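Local coordinates for protein mannitol dehydrogenase (Helicobacter pylori, PDB 3TWO) that probably interconverts cinnamyl alcohols and the corresponding aldehydes, as a zinc-containing, NADP(H)-dependent medium-chain alcohol dehydrogenase, at residues B[14-18]-B[323-327]; B[211-215]-B[334-338]; B[233-238]-B[254-260]. Numbering follows the deposited sequence.

Interaction 1 (B[14-18]-B[323-327]); sequences DEHFK and IDTAY
After a bent Asp14 (psi 14°), run Glu15 to Phe17 extended (psi about 176°, 156° and 144°) into strand 18-24 at Lys18, against the first turn of helix 323-331. The closest CA pair is His16-Asp324 at 6.5 Å. Ile323 CG2 sits over one face of the Phe17 ring, a CH-pi contact 4.0 Å from the centroid. Asp324, chi1 m, points toward the loop, and its OD1 accepts a hydrogen bond from Phe17 N at 3.1 Å. One helical turn, closed by Tyr327 N to Ile323 O (2.9 Å), puts Ile323 and Tyr327 on the same side, both toward the loop. Tyr327 (chi1 -83°, chi2 30°) offers its ring face to the edge of Phe17 (chi1 -83°), an offset edge-to-face pair with centroids 5.2 Å apart and planes at 78°; Tyr327 OH bonds to Tyr132 OH. The contact joins an N-terminal loop to a late helix of the catalytic domain. Its chemistry is mixed: an aromatic and aliphatic patch round Phe17 beside a carboxylate that gives a main-chain NH its acceptor.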
loop_
_atom_site.group_PDB
_atom_site.type_symbol
_atom_site.label_atom_id
_atom_site.label_comp_id
_atom_site.label_asym_id
_atom_site.label_seq_id
_atom_site.Cartn_x
_atom_site.Cartn_y
_atom_site.Cartn_z
ATOM N N ASP B 14 -8.880 32.964 -2.583
ATOM C CA ASP B 14 -10.058 33.422 -1.836
ATOM C C ASP B 14 -11.049 34.274 -2.606
ATOM O O ASP B 14 -11.910 34.882 -1.968
ATOM C CB ASP B 14 -9.669 34.279 -0.623
ATOM C CG ASP B 14 -8.763 33.561 0.333
ATOM O OD1 ASP B 14 -9.012 32.381 0.650
ATOM O OD2 ASP B 14 -7.802 34.206 0.778
ATOM N N GLU B 15 -10.965 34.336 -3.933
ATOM C CA GLU B 15 -11.945 35.164 -4.672
ATOM C C GLU B 15 -13.075 34.364 -5.296
ATOM O O GLU B 15 -13.071 33.164 -5.214
ATOM C CB GLU B 15 -11.244 35.967 -5.732
ATOM C CG GLU B 15 -10.362 37.007 -5.127
ATOM C CD GLU B 15 -9.635 37.746 -6.190
ATOM O OE1 GLU B 15 -10.289 38.296 -7.117
ATOM O OE2 GLU B 15 -8.393 37.762 -6.110
ATOM N N HIS B 16 -14.025 35.055 -5.906
ATOM C CA HIS B 16 -15.071 34.459 -6.681
ATOM C C HIS B 16 -14.659 34.404 -8.132
ATOM O O HIS B 16 -13.859 35.214 -8.562
ATOM C CB HIS B 16 -16.337 35.302 -6.578
ATOM C CG HIS B 16 -17.004 35.219 -5.238
ATOM N ND1 HIS B 16 -16.620 34.315 -4.262
ATOM C CD2 HIS B 16 -18.056 35.898 -4.726
ATOM C CE1 HIS B 16 -17.378 34.478 -3.191
ATOM N NE2 HIS B 16 -18.256 35.434 -3.447
ATOM N N PHE B 17 -15.264 33.473 -8.867
ATOM C CA PHE B 17 -15.155 33.299 -10.310
ATOM C C PHE B 17 -15.736 34.477 -11.053
ATOM O O PHE B 17 -16.706 35.057 -10.585
ATOM C CB PHE B 17 -15.860 32.004 -10.692
ATOM C CG PHE B 17 -14.954 30.773 -10.502
ATOM C CD1 PHE B 17 -14.853 30.132 -9.261
ATOM C CD2 PHE B 17 -14.149 30.321 -11.550
ATOM C CE1 PHE B 17 -13.994 29.042 -9.082
ATOM C CE2 PHE B 17 -13.289 29.198 -11.365
ATOM C CZ PHE B 17 -13.217 28.589 -10.110
ATOM N N LYS B 18 -15.135 34.863 -12.179
ATOM C CA LYS B 18 -15.666 35.969 -12.986
ATOM C C LYS B 18 -15.465 35.664 -14.451
ATOM O O LYS B 18 -14.545 34.930 -14.787
ATOM C CB LYS B 18 -14.952 37.285 -12.656
ATOM C CG LYS B 18 -15.072 37.722 -11.190
ATOM C CD LYS B 18 -14.240 39.021 -10.803
ATOM C CE LYS B 18 -12.692 38.838 -10.840
ATOM N NZ LYS B 18 -12.284 38.581 -12.240
ATOM N N ILE B 323 -21.156 28.778 -10.460
ATOM C CA ILE B 323 -19.976 27.988 -10.049
ATOM C C ILE B 323 -19.648 28.140 -8.548
ATOM O O ILE B 323 -19.381 27.122 -7.848
ATOM C CB ILE B 323 -18.685 28.330 -10.914
ATOM C CG1 ILE B 323 -18.841 27.844 -12.359
ATOM C CG2 ILE B 323 -17.466 27.658 -10.365
ATOM C CD1 ILE B 323 -17.960 28.555 -13.379
ATOM N N ASP B 324 -19.657 29.382 -8.060
ATOM C CA ASP B 324 -19.398 29.644 -6.682
ATOM C C ASP B 324 -20.380 28.963 -5.756
ATOM O O ASP B 324 -19.969 28.413 -4.765
ATOM C CB ASP B 324 -19.347 31.139 -6.417
ATOM C CG ASP B 324 -18.025 31.738 -6.907
ATOM O OD1 ASP B 324 -18.016 32.602 -7.756
ATOM O OD2 ASP B 324 -16.992 31.289 -6.452
ATOM N N THR B 325 -21.663 28.986 -6.098
ATOM C CA THR B 325 -22.648 28.208 -5.379
ATOM C C THR B 325 -22.390 26.715 -5.402
ATOM O O THR B 325 -22.414 26.079 -4.370
ATOM C CB THR B 325 -24.052 28.558 -5.902
ATOM O OG1 THR B 325 -24.250 29.944 -5.581
ATOM C CG2 THR B 325 -25.136 27.658 -5.196
ATOM N N ALA B 326 -22.084 26.148 -6.563
ATOM C CA ALA B 326 -21.716 24.713 -6.653
ATOM C C ALA B 326 -20.541 24.366 -5.691
ATOM O O ALA B 326 -20.629 23.384 -4.943
ATOM C CB ALA B 326 -21.364 24.316 -8.085
ATOM N N TYR B 327 -19.463 25.170 -5.721
ATOM C CA TYR B 327 -18.267 24.929 -4.888
ATOM C C TYR B 327 -18.646 25.035 -3.388
ATOM O O TYR B 327 -18.230 24.232 -2.579
ATOM C CB TYR B 327 -17.191 25.986 -5.190
ATOM C CG TYR B 327 -16.293 25.749 -6.399
ATOM C CD1 TYR B 327 -16.745 25.044 -7.526
ATOM C CD2 TYR B 327 -14.952 26.209 -6.383
ATOM C CE1 TYR B 327 -15.899 24.816 -8.617
ATOM C CE2 TYR B 327 -14.097 25.993 -7.473
ATOM C CZ TYR B 327 -14.597 25.327 -8.586
ATOM O OH TYR B 327 -13.778 25.109 -9.635
#

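Interaction 2 (B[211-215]-B[334-338]). With NDP (NADPH dihydro-nicotinamide-adenine-dinucleotide phosphate), chain F.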
loop_
_atom_site.group_PDB
_atom_site.type_symbol
_atom_site.label_atom_id
_atom_site.label_comp_id
_atom_site.label_asym_id
_atom_site.label_seq_id
_atom_site.Cartn_x
_atom_site.Cartn_y
_atom_site.Cartn_z
ATOM N N HIS B 211 -28.464 11.109 3.809
ATOM C CA HIS B 211 -29.231 11.944 2.882
ATOM C C HIS B 211 -29.429 11.326 1.491
ATOM O O HIS B 211 -30.455 11.582 0.845
ATOM C CB HIS B 211 -28.721 13.414 2.762
ATOM C CG HIS B 211 -28.691 14.168 4.058
ATOM N ND1 HIS B 211 -27.874 15.266 4.250
ATOM C CD2 HIS B 211 -29.325 13.956 5.240
ATOM C CE1 HIS B 211 -28.019 15.707 5.488
ATOM N NE2 HIS B 211 -28.896 14.934 6.107
ATOM N N LYS B 212 -28.477 10.523 1.038
ATOM C CA LYS B 212 -28.575 9.894 -0.286
ATOM C C LYS B 212 -28.697 8.361 -0.237
ATOM O O LYS B 212 -28.468 7.687 -1.230
ATOM C CB LYS B 212 -27.379 10.332 -1.146
ATOM C CG LYS B 212 -27.293 11.874 -1.222
ATOM C CD LYS B 212 -26.117 12.406 -2.075
ATOM C CE LYS B 212 -24.775 12.036 -1.505
ATOM N NZ LYS B 212 -23.683 12.872 -2.178
ATOM N N LYS B 213 -29.070 7.813 0.914
ATOM C CA LYS B 213 -29.206 6.358 1.031
ATOM C C LYS B 213 -30.194 5.780 -0.016
ATOM O O LYS B 213 -29.888 4.786 -0.653
ATOM C CB LYS B 213 -29.640 5.981 2.443
ATOM C CG LYS B 213 -30.025 4.566 2.590
ATOM C CD LYS B 213 -30.034 4.141 4.023
ATOM C CE LYS B 213 -30.132 2.566 4.083
ATOM N NZ LYS B 213 -30.509 2.213 5.442
ATOM N N GLN B 214 -31.355 6.416 -0.197
ATOM C CA GLN B 214 -32.318 6.003 -1.225
ATOM C C GLN B 214 -31.729 6.009 -2.611
ATOM O O GLN B 214 -32.022 5.114 -3.375
ATOM C CB GLN B 214 -33.589 6.880 -1.243
ATOM C CG GLN B 214 -34.597 6.540 -0.094
ATOM C CD GLN B 214 -34.869 4.994 0.072
ATOM O OE1 GLN B 214 -34.546 4.427 1.125
ATOM N NE2 GLN B 214 -35.411 4.340 -0.965
ATOM N N ASP B 215 -30.925 7.007 -2.954
ATOM C CA ASP B 215 -30.264 6.935 -4.278
ATOM C C ASP B 215 -29.285 5.752 -4.329
ATOM O O ASP B 215 -29.190 5.092 -5.352
ATOM C CB ASP B 215 -29.547 8.211 -4.686
ATOM C CG ASP B 215 -30.363 9.449 -4.422
ATOM O OD1 ASP B 215 -31.118 9.912 -5.307
ATOM O OD2 ASP B 215 -30.257 9.954 -3.308
ATOM N N LYS B 334 -23.617 19.889 0.933
ATOM C CA LYS B 334 -24.937 20.167 0.366
ATOM C C LYS B 334 -25.102 19.638 -1.058
ATOM O O LYS B 334 -26.120 19.867 -1.633
ATOM C CB LYS B 334 -25.309 21.704 0.417
ATOM C CG LYS B 334 -25.418 22.309 1.866
ATOM C CD LYS B 334 -25.208 23.838 1.799
ATOM C CE LYS B 334 -24.948 24.518 3.186
ATOM N NZ LYS B 334 -25.109 26.034 3.052
ATOM N N ALA B 335 -24.141 18.905 -1.611
ATOM C CA ALA B 335 -24.182 18.605 -3.045
ATOM C C ALA B 335 -24.903 17.276 -3.241
ATOM O O ALA B 335 -25.191 16.571 -2.250
ATOM C CB ALA B 335 -22.743 18.580 -3.667
ATOM N N LYS B 336 -25.242 16.924 -4.483
ATOM C CA LYS B 336 -25.899 15.642 -4.706
ATOM C C LYS B 336 -24.839 14.716 -5.339
ATOM O O LYS B 336 -24.135 13.947 -4.606
ATOM C CB LYS B 336 -27.168 15.815 -5.568
ATOM C CG LYS B 336 -28.156 14.604 -5.458
ATOM C CD LYS B 336 -29.048 14.457 -6.734
ATOM C CE LYS B 336 -29.816 13.124 -6.792
ATOM N NZ LYS B 336 -30.655 12.981 -5.543
ATOM N N PHE B 337 -24.704 14.780 -6.668
ATOM C CA PHE B 337 -23.654 14.026 -7.327
ATOM C C PHE B 337 -22.802 14.985 -8.160
ATOM O O PHE B 337 -22.038 15.785 -7.553
ATOM C CB PHE B 337 -24.201 12.761 -8.025
ATOM C CG PHE B 337 -24.934 11.810 -7.048
ATOM C CD1 PHE B 337 -26.348 11.707 -7.040
ATOM C CD2 PHE B 337 -24.226 11.056 -6.112
ATOM C CE1 PHE B 337 -27.000 10.828 -6.159
ATOM C CE2 PHE B 337 -24.885 10.189 -5.222
ATOM C CZ PHE B 337 -26.291 10.082 -5.262
ATOM N N ARG B 338 -22.918 14.961 -9.494
ATOM C CA ARG B 338 -22.134 15.890 -10.322
ATOM C C ARG B 338 -22.957 17.108 -10.675
ATOM O O ARG B 338 -24.158 16.965 -11.016
ATOM C CB ARG B 338 -21.591 15.201 -11.604
ATOM C CG ARG B 338 -20.170 14.627 -11.424
ATOM C CD ARG B 338 -19.134 15.750 -11.594
ATOM N NE ARG B 338 -17.754 15.287 -11.616
ATOM C CZ ARG B 338 -17.007 15.051 -10.536
ATOM N NH1 ARG B 338 -17.542 15.126 -9.319
ATOM N NH2 ARG B 338 -15.748 14.660 -10.692
HETATM P PA NDP F . -17.276 15.409 -4.601
HETATM O O1A NDP F . -17.406 16.248 -3.398
HETATM O O2A NDP F . -18.458 14.901 -5.509
HETATM O O5B NDP F . -17.575 14.074 -3.714
HETATM C C5B NDP F . -16.888 13.811 -2.377
HETATM C C4B NDP F . -17.817 12.939 -1.541
HETATM O O4B NDP F . -17.224 12.358 -0.305
HETATM C C3B NDP F . -19.042 13.782 -1.118
HETATM O O3B NDP F . -20.250 12.974 -1.388
HETATM C C2B NDP F . -18.816 13.960 0.408
HETATM O O2B NDP F . -20.125 14.040 1.004
HETATM C C1B NDP F . -18.187 12.603 0.804
HETATM N N9A NDP F . -17.258 12.697 1.954
HETATM C C8A NDP F . -16.501 13.775 2.262
HETATM N N7A NDP F . -15.771 13.441 3.315
HETATM C C5A NDP F . -16.055 12.189 3.664
HETATM C C6A NDP F . -15.600 11.351 4.665
HETATM N N6A NDP F . -14.660 11.727 5.599
HETATM N N1A NDP F . -16.139 10.138 4.713
HETATM C C2A NDP F . -17.030 9.701 3.850
HETATM N N3A NDP F . -17.469 10.468 2.881
HETATM C C4A NDP F . -16.997 11.724 2.790
HETATM O O3 NDP F . -15.840 14.860 -4.957
HETATM P PN NDP F . -15.427 14.165 -6.253
HETATM O O1N NDP F . -16.058 12.834 -6.400
HETATM O O2N NDP F . -15.426 15.058 -7.522
HETATM O O5D NDP F . -13.890 13.966 -5.977
HETATM C C5D NDP F . -13.494 13.318 -4.673
HETATM C C4D NDP F . -11.925 13.413 -4.464
HETATM O O4D NDP F . -11.414 12.681 -5.594
HETATM C C3D NDP F . -11.311 14.839 -4.529
HETATM O O3D NDP F . -10.255 14.927 -3.533
HETATM C C2D NDP F . -10.797 14.883 -5.986
HETATM O O2D NDP F . -9.712 15.739 -6.088
HETATM C C1D NDP F . -10.296 13.428 -6.143
HETATM N N1N NDP F . -10.038 13.010 -7.562
HETATM C C2N NDP F . -8.889 12.230 -7.823
HETATM C C3N NDP F . -8.599 11.812 -9.112
HETATM C C7N NDP F . -7.397 10.899 -9.340
HETATM O O7N NDP F . -6.930 10.221 -8.410
HETATM N N7N NDP F . -7.088 10.698 -10.616
HETATM C C4N NDP F . -9.443 12.208 -10.176
HETATM C C5N NDP F . -10.627 12.960 -9.926
HETATM C C6N NDP F . -10.923 13.372 -8.643
HETATM P P2B NDP F . -20.493 15.052 2.138
HETATM O O1X NDP F . -21.883 15.744 1.611
HETATM O O2X NDP F . -20.533 14.362 3.431
HETATM O O3X NDP F . -19.404 16.210 2.115
#
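This is a polar, lysine-rich contact at the protein surface, joining the start of helix 213-218 in the nucleotide-binding domain to the loop that runs from helix 323-331 into strand 338-342. Two lysines reach across in opposite directions. Lys212, at the N-cap position of its helix, sends its side chain over the gap, and its NZ donates to Lys336 O at 2.7 Å; the same ammonium also bonds to Phe185 O. In return, Lys336 NZ forms a salt bridge with Asp215 OD1 at 3.1 Å. Beside these polar links the CZ end of the Phe337 ring packs against the other segment: Phe337 CZ lies 3.8 Å from Asp215 CB and 3.9 Å from Lys212 CD, and Phe185 packs against the ring edge-to-face. The setting is the domain interface of a medium-chain dehydrogenase, where a Rossmann-type domain meets the GroES-like catalytic domain and the cofactor lies in the cleft. Both segments border NADPH, through Lys212 and Arg338 of its pocket. Lys212 NZ comes within 3.5 Å of the ribose oxygen O3B of the cofactor. Arg338 NH1 donates to its pyrophosphate oxygen O2N at 2.8 Å. A weak second bond runs from Arg338 NH2 to O2N at 3.2 Å. Arg338 NE is held in a salt bridge by Glu65.

Interaction 3 (B[233-238]-B[254-260])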
loop_
_atom_site.group_PDB
_atom_site.type_symbol
_atom_site.label_atom_id
_atom_site.label_comp_id
_atom_site.label_asym_id
_atom_site.label_seq_id
_atom_site.Cartn_x
_atom_site.Cartn_y
_atom_site.Cartn_z
ATOM N N GLU B 233 -18.175 -6.733 8.122
ATOM C CA GLU B 233 -17.945 -7.761 7.128
ATOM C C GLU B 233 -16.578 -7.482 6.525
ATOM O O GLU B 233 -16.180 -6.344 6.463
ATOM C CB GLU B 233 -19.002 -7.499 6.050
ATOM C CG GLU B 233 -18.973 -8.356 4.854
ATOM C CD GLU B 233 -20.273 -8.286 4.061
ATOM O OE1 GLU B 233 -20.794 -7.207 3.713
ATOM O OE2 GLU B 233 -20.755 -9.364 3.731
ATOM N N GLU B 234 -15.852 -8.485 6.055
ATOM C CA GLU B 234 -14.630 -8.206 5.290
ATOM C C GLU B 234 -14.913 -7.939 3.805
ATOM O O GLU B 234 -15.646 -8.694 3.171
ATOM C CB GLU B 234 -13.684 -9.388 5.420
ATOM C CG GLU B 234 -13.249 -9.646 6.846
ATOM C CD GLU B 234 -12.036 -10.566 6.915
ATOM O OE1 GLU B 234 -11.012 -10.100 7.474
ATOM O OE2 GLU B 234 -12.075 -11.719 6.398
ATOM N N LEU B 235 -14.309 -6.895 3.242
ATOM C CA LEU B 235 -14.518 -6.584 1.843
ATOM C C LEU B 235 -13.308 -7.011 1.033
ATOM O O LEU B 235 -12.233 -7.079 1.570
ATOM C CB LEU B 235 -14.796 -5.070 1.646
ATOM C CG LEU B 235 -15.918 -4.547 2.584
ATOM C CD1 LEU B 235 -16.307 -3.080 2.296
ATOM C CD2 LEU B 235 -17.145 -5.388 2.416
ATOM N N ASP B 236 -13.501 -7.270 -0.255
ATOM C CA ASP B 236 -12.405 -7.678 -1.124
ATOM C C ASP B 236 -11.705 -6.475 -1.749
ATOM O O ASP B 236 -10.547 -6.541 -2.114
ATOM C CB ASP B 236 -12.957 -8.520 -2.266
ATOM C CG ASP B 236 -13.613 -9.790 -1.786
ATOM O OD1 ASP B 236 -12.944 -10.622 -1.140
ATOM O OD2 ASP B 236 -14.796 -9.949 -2.068
ATOM N N PHE B 237 -12.458 -5.400 -1.920
ATOM C CA PHE B 237 -11.981 -4.267 -2.619
ATOM C C PHE B 237 -12.692 -3.023 -2.095
ATOM O O PHE B 237 -13.916 -3.028 -1.881
ATOM C CB PHE B 237 -12.184 -4.451 -4.141
ATOM C CG PHE B 237 -11.928 -3.200 -4.938
ATOM C CD1 PHE B 237 -10.729 -3.029 -5.614
ATOM C CD2 PHE B 237 -12.898 -2.173 -4.992
ATOM C CE1 PHE B 237 -10.463 -1.807 -6.395
ATOM C CE2 PHE B 237 -12.669 -0.976 -5.733
ATOM C CZ PHE B 237 -11.422 -0.806 -6.437
ATOM N N ILE B 238 -11.923 -1.972 -1.841
ATOM C CA ILE B 238 -12.460 -0.682 -1.414
ATOM C C ILE B 238 -11.823 0.419 -2.268
ATOM O O ILE B 238 -10.577 0.454 -2.421
ATOM C CB ILE B 238 -12.156 -0.394 0.068
ATOM C CG1 ILE B 238 -12.877 -1.408 1.001
ATOM C CG2 ILE B 238 -12.575 1.034 0.464
ATOM C CD1 ILE B 238 -12.441 -1.303 2.480
ATOM N N LEU B 254 -10.854 -2.988 7.101
ATOM C CA LEU B 254 -12.082 -3.681 6.628
ATOM C C LEU B 254 -11.789 -4.786 5.600
ATOM O O LEU B 254 -12.690 -5.578 5.244
ATOM C CB LEU B 254 -13.084 -2.672 5.998
ATOM C CG LEU B 254 -13.675 -1.665 7.010
ATOM C CD1 LEU B 254 -14.548 -0.645 6.324
ATOM C CD2 LEU B 254 -14.391 -2.388 8.178
ATOM N N LEU B 255 -10.561 -4.799 5.067
ATOM C CA LEU B 255 -10.252 -5.684 3.937
ATOM C C LEU B 255 -9.990 -7.109 4.391
ATOM O O LEU B 255 -9.367 -7.381 5.452
ATOM C CB LEU B 255 -9.016 -5.224 3.197
ATOM C CG LEU B 255 -9.057 -3.950 2.346
ATOM C CD1 LEU B 255 -7.672 -3.836 1.662
ATOM C CD2 LEU B 255 -10.249 -4.093 1.275
ATOM N N THR B 256 -10.410 -8.018 3.537
ATOM C CA THR B 256 -10.065 -9.394 3.764
ATOM C C THR B 256 -8.574 -9.641 3.422
ATOM O O THR B 256 -7.899 -8.752 2.834
ATOM C CB THR B 256 -10.990 -10.281 2.934
ATOM O OG1 THR B 256 -10.874 -11.598 3.432
ATOM C CG2 THR B 256 -10.627 -10.199 1.443
ATOM N N TYR B 257 -8.057 -10.805 3.826
ATOM C CA TYR B 257 -6.712 -11.268 3.440
ATOM C C TYR B 257 -6.578 -11.173 1.916
ATOM O O TYR B 257 -7.467 -11.647 1.227
ATOM C CB TYR B 257 -6.562 -12.730 3.891
ATOM C CG TYR B 257 -5.245 -13.435 3.556
ATOM C CD1 TYR B 257 -4.166 -13.424 4.462
ATOM C CD2 TYR B 257 -5.120 -14.192 2.371
ATOM C CE1 TYR B 257 -2.963 -14.146 4.172
ATOM C CE2 TYR B 257 -3.937 -14.880 2.045
ATOM C CZ TYR B 257 -2.859 -14.865 2.943
ATOM O OH TYR B 257 -1.717 -15.606 2.641
ATOM N N ASN B 258 -5.496 -10.558 1.406
ATOM C CA ASN B 258 -5.302 -10.318 -0.021
ATOM C C ASN B 258 -6.291 -9.353 -0.718
ATOM O O ASN B 258 -6.316 -9.286 -1.956
ATOM C CB ASN B 258 -5.231 -11.637 -0.793
ATOM C CG ASN B 258 -4.331 -11.539 -2.022
ATOM O OD1 ASN B 258 -3.297 -10.889 -2.013
ATOM N ND2 ASN B 258 -4.744 -12.167 -3.088
ATOM N N GLY B 259 -7.103 -8.643 0.058
ATOM C CA GLY B 259 -7.942 -7.548 -0.453
ATOM C C GLY B 259 -7.154 -6.289 -0.879
ATOM O O GLY B 259 -5.965 -6.126 -0.530
ATOM N N ASP B 260 -7.781 -5.450 -1.698
ATOM C CA ASP B 260 -7.151 -4.189 -2.209
ATOM C C ASP B 260 -7.883 -2.950 -1.706
ATOM O O ASP B 260 -9.126 -2.936 -1.688
ATOM C CB ASP B 260 -7.249 -4.066 -3.740
ATOM C CG ASP B 260 -6.346 -4.991 -4.515
ATOM O OD1 ASP B 260 -6.573 -5.046 -5.736
ATOM O OD2 ASP B 260 -5.417 -5.623 -3.993
#
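Four backbone hydrogen bonds tie these segments together, in two pairs separated by a corner in each segment, at Asp236 and at Tyr257 and Asn258. In the first pair Leu235 N donates to Leu254 O (2.9 Å) and Leu235 O accepts from Thr256 N (2.8 Å), so Leu235 bonds to the residues on either side of Leu255, as a parallel bridge requires. Beyond the corner, Asp260 N reaches Asp236 O and Ile238 N reaches Asp260 O, both at 3.0 Å, which makes Phe237 and Asp260 the second parallel bridge, with their side chains on the same face of the sheet. Strand 235-240 is also backbone-bonded on its other side, Asp236 and Phe237 to Lys179 and Phe237 to Gly181, while Ile238 bonds on to Ala262. A type II turn from Thr256 to Gly259, closed by Gly259 N to Thr256 O at 2.9 Å, takes up the extra residues in 254-260. A side chain at Gly259 would collide with Thr256 O.

Several side-chain polar groups also find partners. Thr256 OG1 donates to Glu234 OE2 at 3.2 Å, and that oxygen also meets Lys99 of the second subunit in a salt bridge. Glu233 pairs with Lys179, Asp236 OD2 accepts from Lys179 N, and Asp260 OD1 takes both Ser172 OG and Lys287 of the second subunit. Leu255 O is bonded by Arg286 NE. On the apolar side, Ile238 CD1 packs on Leu254 CB (3.8 Å) and Leu255 CD2 (3.7 Å).

The Phe237-Asp260 bridge, preceded beyond the corners by Leu235-Leu255, opens the pairing of strands 235-240 and 259-263, which with helix 248-252 form a beta-alpha-beta unit typical of Rossmann-type domains.

The three contacts run from the catalytic domain to the far side of the nucleotide-binding domain. Interactions 1 and 2 are neighbours, with centres 21 Å and nearest atoms about 5 Å apart, and their segments alternate along the chain: helix 323-331 of interaction 1 leads straight into the loop used by interaction 2. Interaction 2 touches NADPH directly, whereas the side chains of Tyr327 in interaction 1 and Ile238 in interaction 3 each stand about 10 Å from an NADPH; Tyr327 is also about 10 Å from a zinc. Interaction 3 lies, in sequence, between the two segments of interaction 1 and also between those of interaction 2; its centre is 25 Å from that of interaction 2 and 39 Å from that of interaction 1, across the chain's centre.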